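Long-range contact in CpuTA1 (Curtobacterium pusillum, PDB 5K3W), which belongs to the class IV aminotransferase family and binds pyridoxal-5'-phosphate between the two domains of its fold: residues I214-Q228 and E251-A265. Sequence-based numbering, arbitrary orientation.
Sequences IVLADGVVRTPQTDQ and EYRRISADELRDAEA
Torsions bring the guanidinium groups of Arg222 and Arg253 together: Arg222 sets CG opposite its carbonyl carbon (chi1 -48°) and bends at chi3, whereas Arg253, with CG between backbone N and carbonyl carbon, turns back through bends at chi2 and chi3. The two groups stack, centres 3.8 Å apart and planes 28° from parallel, while Val220 CG1 covers the opposite face of Arg222. Two carboxylates probably offset the like charges of this pair. Glu251, extended alongside Arg222, brings OE1 to 3.4 Å from Arg222 NH2, and its OE2 forms a salt bridge with Arg253 NE, whose hydrogen bond is weak; Glu259, reaching in from helix 257-261, places OE2 2.8 Å from Arg253 NH1. Glu259 OE1 sits well out of the Arg222 guanidinium plane, a long contact with Arg222 NE in which no N-H points at the oxygen.

The backbones carrying Arg222, Glu251 and Arg253 belong to strands 220-224 and 251-253, which run parallel as the two strands of a beta-alpha-beta unit whose helix is 234-245. Thr223 N donates to Glu251 O and Gln225 N to Arg253 O, the latter from above the carbonyl plane. On the face shared by Thr223 and Tyr252, Thr223 CG2 lies 3.3 Å from Tyr252 CD2; Thr223 OG1 bonds to Val213 O and Tyr252 OH to Gln236. Elsewhere, Val215 directs CG1 onto Ala263 CB (3.5 Å) and CG2 onto Leu260 CD1.

Strand 214-217 meets the other segment at a classic beta bulge: Leu216 O accepts from both Glu264 N (2.7 Å) and Ala265 N. Glu264 also takes Asp218 N on OE2 (3.1 Å), at the type I' turn. Alternating charges thus probably make the close arginine pair tolerable, linking the sheet edge to the helix electrostatically while backbone bonds fix the strand register.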
loop_
_atom_site.group_PDB
_atom_site.type_symbol
_atom_site.label_atom_id
_atom_site.label_comp_id
_atom_site.label_asym_id
_atom_site.label_seq_id
_atom_site.Cartn_x
_atom_site.Cartn_y
_atom_site.Cartn_z
ATOM N N ILE A 214 -10.943 -13.056 17.584
ATOM C CA ILE A 214 -11.976 -13.917 18.155
ATOM C C ILE A 214 -12.105 -13.605 19.641
ATOM O O ILE A 214 -11.106 -13.582 20.372
ATOM C CB ILE A 214 -11.666 -15.409 17.944
ATOM C CG1 ILE A 214 -11.435 -15.710 16.460
ATOM C CG2 ILE A 214 -12.827 -16.249 18.458
ATOM C CD1 ILE A 214 -12.633 -15.428 15.619
ATOM N N VAL A 215 -13.334 -13.373 20.088
ATOM C CA VAL A 215 -13.612 -12.963 21.459
ATOM C C VAL A 215 -14.503 -14.006 22.119
ATOM O O VAL A 215 -15.583 -14.327 21.603
ATOM C CB VAL A 215 -14.280 -11.578 21.516
ATOM C CG1 VAL A 215 -14.696 -11.266 22.935
ATOM C CG2 VAL A 215 -13.340 -10.507 20.991
ATOM N N LEU A 216 -14.055 -14.530 23.257
ATOM C CA LEU A 216 -14.894 -15.361 24.109
ATOM C C LEU A 216 -15.345 -14.548 25.319
ATOM O O LEU A 216 -14.506 -14.020 26.063
ATOM C CB LEU A 216 -14.154 -16.613 24.558
ATOM C CG LEU A 216 -14.881 -17.348 25.689
ATOM C CD1 LEU A 216 -16.279 -17.769 25.249
ATOM C CD2 LEU A 216 -14.064 -18.549 26.177
ATOM N N ALA A 217 -16.665 -14.440 25.506
ATOM C CA ALA A 217 -17.223 -13.782 26.690
ATOM C C ALA A 217 -18.607 -14.347 26.985
ATOM O O ALA A 217 -19.488 -14.334 26.115
ATOM C CB ALA A 217 -17.291 -12.264 26.517
ATOM N N ASP A 218 -18.795 -14.834 28.215
ATOM C CA ASP A 218 -20.091 -15.328 28.680
ATOM C C ASP A 218 -20.545 -16.511 27.836
ATOM O O ASP A 218 -21.684 -16.574 27.376
ATOM C CB ASP A 218 -21.151 -14.222 28.669
ATOM C CG ASP A 218 -20.748 -13.005 29.494
ATOM O OD1 ASP A 218 -20.190 -13.184 30.604
ATOM O OD2 ASP A 218 -20.993 -11.867 29.026
ATOM N N GLY A 219 -19.633 -17.451 27.621
ATOM C CA GLY A 219 -19.956 -18.622 26.839
ATOM C C GLY A 219 -20.269 -18.355 25.379
ATOM O O GLY A 219 -20.622 -19.288 24.655
ATOM N N VAL A 220 -20.141 -17.112 24.918
ATOM C CA VAL A 220 -20.416 -16.764 23.526
ATOM C C VAL A 220 -19.112 -16.417 22.818
ATOM O O VAL A 220 -18.241 -15.734 23.376
ATOM C CB VAL A 220 -21.418 -15.603 23.418
ATOM C CG1 VAL A 220 -21.685 -15.288 21.969
ATOM C CG2 VAL A 220 -22.702 -15.964 24.115
ATOM N N VAL A 221 -18.970 -16.904 21.589
ATOM C CA VAL A 221 -17.791 -16.653 20.771
ATOM C C VAL A 221 -18.193 -15.650 19.710
ATOM O O VAL A 221 -19.102 -15.917 18.915
ATOM C CB VAL A 221 -17.242 -17.947 20.157
ATOM C CG1 VAL A 221 -16.157 -17.653 19.134
ATOM C CG2 VAL A 221 -16.709 -18.861 21.259
ATOM N N ARG A 222 -17.537 -14.485 19.717
ATOM C CA ARG A 222 -17.873 -13.352 18.862
ATOM C C ARG A 222 -16.671 -12.925 18.032
ATOM O O ARG A 222 -15.518 -13.222 18.362
ATOM C CB ARG A 222 -18.341 -12.144 19.681
ATOM C CG ARG A 222 -19.368 -12.422 20.737
ATOM C CD ARG A 222 -19.660 -11.134 21.466
ATOM N NE ARG A 222 -21.058 -11.025 21.859
ATOM C CZ ARG A 222 -21.496 -11.214 23.096
ATOM N NH1 ARG A 222 -20.642 -11.519 24.070
ATOM N NH2 ARG A 222 -22.791 -11.091 23.357
ATOM N N THR A 223 -16.956 -12.177 16.964
ATOM C CA THR A 223 -15.954 -11.635 16.062
ATOM C C THR A 223 -16.529 -10.340 15.507
ATOM O O THR A 223 -17.746 -10.264 15.297
ATOM C CB THR A 223 -15.603 -12.599 14.909
ATOM O OG1 THR A 223 -14.294 -12.302 14.409
ATOM C CG2 THR A 223 -16.597 -12.465 13.744
ATOM N N PRO A 224 -15.710 -9.313 15.273
ATOM C CA PRO A 224 -16.239 -8.081 14.672
ATOM C C PRO A 224 -16.910 -8.374 13.338
ATOM O O PRO A 224 -16.344 -9.052 12.478
ATOM C CB PRO A 224 -14.990 -7.200 14.493
ATOM C CG PRO A 224 -13.989 -7.716 15.490
ATOM C CD PRO A 224 -14.272 -9.214 15.589
ATOM N N GLN A 225 -18.130 -7.863 13.166
ATOM C CA GLN A 225 -18.825 -8.084 11.907
ATOM C C GLN A 225 -18.053 -7.420 10.764
ATOM O O GLN A 225 -17.386 -6.404 10.947
ATOM C CB GLN A 225 -20.269 -7.586 11.999
ATOM C CG GLN A 225 -20.450 -6.090 12.164
ATOM C CD GLN A 225 -21.923 -5.699 12.267
ATOM O OE1 GLN A 225 -22.642 -6.181 13.143
ATOM N NE2 GLN A 225 -22.376 -4.837 11.366
ATOM N N THR A 226 -18.124 -8.023 9.579
ATOM C CA THR A 226 -17.127 -7.815 8.534
ATOM C C THR A 226 -17.520 -6.758 7.500
ATOM O O THR A 226 -16.850 -6.633 6.470
ATOM C CB THR A 226 -16.819 -9.148 7.829
ATOM O OG1 THR A 226 -17.956 -9.567 7.063
ATOM C CG2 THR A 226 -16.497 -10.217 8.850
ATOM N N ASP A 227 -18.581 -6.003 7.740
ATOM C CA ASP A 227 -18.796 -4.776 6.994
ATOM C C ASP A 227 -18.124 -3.566 7.644
ATOM O O ASP A 227 -18.262 -2.453 7.137
ATOM C CB ASP A 227 -20.288 -4.516 6.830
ATOM C CG ASP A 227 -20.999 -4.356 8.154
ATOM O OD1 ASP A 227 -20.406 -4.689 9.202
ATOM O OD2 ASP A 227 -22.166 -3.917 8.145
ATOM N N GLN A 228 -17.387 -3.758 8.737
ATOM C CA GLN A 228 -16.691 -2.660 9.396
ATOM C C GLN A 228 -15.363 -2.326 8.718
ATOM O O GLN A 228 -14.419 -1.877 9.377
ATOM C CB GLN A 228 -16.458 -2.997 10.872
ATOM C CG GLN A 228 -17.724 -2.957 11.723
ATOM C CD GLN A 228 -17.514 -3.534 13.116
ATOM O OE1 GLN A 228 -17.332 -2.800 14.095
ATOM N NE2 GLN A 228 -17.545 -4.855 13.211
ATOM N N GLU A 251 -21.337 -15.317 17.143
ATOM C CA GLU A 251 -22.024 -14.063 16.877
ATOM C C GLU A 251 -21.093 -13.092 16.166
ATOM O O GLU A 251 -19.953 -12.891 16.604
ATOM C CB GLU A 251 -22.535 -13.455 18.185
ATOM C CG GLU A 251 -23.473 -12.283 18.020
ATOM C CD GLU A 251 -23.894 -11.700 19.359
ATOM O OE1 GLU A 251 -23.870 -12.443 20.373
ATOM O OE2 GLU A 251 -24.237 -10.496 19.397
ATOM N N TYR A 252 -21.580 -12.521 15.062
ATOM C CA TYR A 252 -20.982 -11.358 14.430
ATOM C C TYR A 252 -21.652 -10.108 14.977
ATOM O O TYR A 252 -22.879 -10.055 15.082
ATOM C CB TYR A 252 -21.150 -11.400 12.911
ATOM C CG TYR A 252 -20.489 -12.580 12.242
ATOM C CD1 TYR A 252 -21.152 -13.788 12.124
ATOM C CD2 TYR A 252 -19.192 -12.488 11.731
ATOM C CE1 TYR A 252 -20.549 -14.876 11.519
ATOM C CE2 TYR A 252 -18.585 -13.564 11.121
ATOM C CZ TYR A 252 -19.275 -14.763 11.015
ATOM O OH TYR A 252 -18.705 -15.856 10.406
ATOM N N ARG A 253 -20.855 -9.101 15.308
ATOM C CA ARG A 253 -21.430 -7.877 15.848
ATOM C C ARG A 253 -20.347 -6.815 15.956
ATOM O O ARG A 253 -19.163 -7.068 15.705
ATOM C CB ARG A 253 -22.071 -8.135 17.207
ATOM C CG ARG A 253 -21.100 -8.702 18.197
ATOM C CD ARG A 253 -21.178 -7.962 19.514
ATOM N NE ARG A 253 -22.467 -8.158 20.165
ATOM C CZ ARG A 253 -22.658 -8.012 21.470
ATOM N NH1 ARG A 253 -21.637 -7.672 22.249
ATOM N NH2 ARG A 253 -23.862 -8.217 21.997
ATOM N N ARG A 254 -20.781 -5.613 16.315
ATOM C CA ARG A 254 -19.860 -4.557 16.689
ATOM C C ARG A 254 -19.404 -4.773 18.119
ATOM O O ARG A 254 -20.222 -4.977 19.019
ATOM C CB ARG A 254 -20.509 -3.192 16.550
ATOM C CG ARG A 254 -20.955 -2.935 15.158
ATOM C CD ARG A 254 -21.151 -1.461 14.864
ATOM N NE ARG A 254 -21.781 -1.373 13.558
ATOM C CZ ARG A 254 -23.055 -1.683 13.341
ATOM N NH1 ARG A 254 -23.819 -2.071 14.361
ATOM N NH2 ARG A 254 -23.561 -1.596 12.114
ATOM N N ILE A 255 -18.097 -4.723 18.318
ATOM C CA ILE A 255 -17.471 -4.969 19.600
ATOM C C ILE A 255 -16.664 -3.724 19.937
ATOM O O ILE A 255 -15.620 -3.464 19.326
ATOM C CB ILE A 255 -16.589 -6.221 19.549
ATOM C CG1 ILE A 255 -17.434 -7.406 19.060
ATOM C CG2 ILE A 255 -15.921 -6.486 20.895
ATOM C CD1 ILE A 255 -16.666 -8.702 18.889
ATOM N N SER A 256 -17.153 -2.933 20.877
ATOM C CA SER A 256 -16.390 -1.765 21.299
ATOM C C SER A 256 -15.064 -2.200 21.917
ATOM O O SER A 256 -14.939 -3.301 22.466
ATOM C CB SER A 256 -17.189 -0.941 22.309
ATOM O OG SER A 256 -17.156 -1.556 23.588
ATOM N N ALA A 257 -14.059 -1.327 21.820
ATOM C CA ALA A 257 -12.786 -1.603 22.483
ATOM C C ALA A 257 -12.975 -1.897 23.967
ATOM O O ALA A 257 -12.205 -2.663 24.551
ATOM C CB ALA A 257 -11.823 -0.427 22.297
ATOM N N ASP A 258 -14.003 -1.315 24.591
ATOM C CA ASP A 258 -14.271 -1.603 25.996
ATOM C C ASP A 258 -14.671 -3.060 26.197
ATOM O O ASP A 258 -14.120 -3.749 27.065
ATOM C CB ASP A 258 -15.356 -0.670 26.521
ATOM C CG ASP A 258 -15.088 -0.225 27.943
ATOM O OD1 ASP A 258 -13.918 -0.331 28.376
ATOM O OD2 ASP A 258 -16.036 0.231 28.627
ATOM N N GLU A 259 -15.634 -3.546 25.408
ATOM C CA GLU A 259 -16.018 -4.950 25.496
ATOM C C GLU A 259 -14.814 -5.865 25.292
ATOM O O GLU A 259 -14.688 -6.901 25.953
ATOM C CB GLU A 259 -17.112 -5.262 24.473
ATOM C CG GLU A 259 -17.545 -6.720 24.491
ATOM C CD GLU A 259 -18.692 -7.025 23.534
ATOM O OE1 GLU A 259 -18.808 -8.194 23.103
ATOM O OE2 GLU A 259 -19.474 -6.102 23.213
ATOM N N LEU A 260 -13.908 -5.484 24.397
ATOM C CA LEU A 260 -12.719 -6.293 24.131
ATOM C C LEU A 260 -11.878 -6.513 25.393
ATOM O O LEU A 260 -11.336 -7.605 25.605
ATOM C CB LEU A 260 -11.906 -5.606 23.041
ATOM C CG LEU A 260 -10.773 -6.272 22.289
ATOM C CD1 LEU A 260 -11.337 -7.291 21.332
ATOM C CD2 LEU A 260 -9.997 -5.173 21.552
ATOM N N ARG A 261 -11.743 -5.478 26.233
ATOM C CA ARG A 261 -10.988 -5.602 27.478
ATOM C C ARG A 261 -11.632 -6.584 28.441
ATOM O O ARG A 261 -10.925 -7.262 29.193
ATOM C CB ARG A 261 -10.876 -4.249 28.178
ATOM C CG ARG A 261 -10.589 -3.100 27.267
ATOM C CD ARG A 261 -9.104 -2.858 27.160
ATOM N NE ARG A 261 -8.798 -1.798 26.204
ATOM C CZ ARG A 261 -7.578 -1.541 25.747
ATOM N NH1 ARG A 261 -6.551 -2.274 26.159
ATOM N NH2 ARG A 261 -7.387 -0.559 24.873
ATOM N N ASP A 262 -12.962 -6.638 28.470
ATOM C CA ASP A 262 -13.696 -7.469 29.414
ATOM C C ASP A 262 -13.863 -8.902 28.942
ATOM O O ASP A 262 -14.582 -9.668 29.588
ATOM C CB ASP A 262 -15.076 -6.870 29.692
ATOM C CG ASP A 262 -15.001 -5.442 30.208
ATOM O OD1 ASP A 262 -14.042 -5.109 30.946
ATOM O OD2 ASP A 262 -15.909 -4.651 29.876
ATOM N N ALA A 263 -13.224 -9.281 27.841
ATOM C CA ALA A 263 -13.392 -10.623 27.307
ATOM C C ALA A 263 -12.709 -11.655 28.199
ATOM O O ALA A 263 -11.747 -11.356 28.911
ATOM C CB ALA A 263 -12.828 -10.703 25.891
ATOM N N GLU A 264 -13.216 -12.886 28.158
ATOM C CA GLU A 264 -12.599 -13.942 28.952
ATOM C C GLU A 264 -11.365 -14.508 28.269
ATOM O O GLU A 264 -10.391 -14.856 28.941
ATOM C CB GLU A 264 -13.605 -15.055 29.228
ATOM C CG GLU A 264 -14.495 -14.763 30.411
ATOM C CD GLU A 264 -15.903 -15.261 30.209
ATOM O OE1 GLU A 264 -16.074 -16.365 29.640
ATOM O OE2 GLU A 264 -16.840 -14.530 30.609
ATOM N N ALA A 265 -11.392 -14.631 26.944
ATOM C CA ALA A 265 -10.221 -15.060 26.190
ATOM C C ALA A 265 -10.274 -14.410 24.819
ATOM O O ALA A 265 -11.341 -14.003 24.352
ATOM C CB ALA A 265 -10.139 -16.587 26.065
HETATM O O HOH W 1 -16.245 -4.133 15.936
#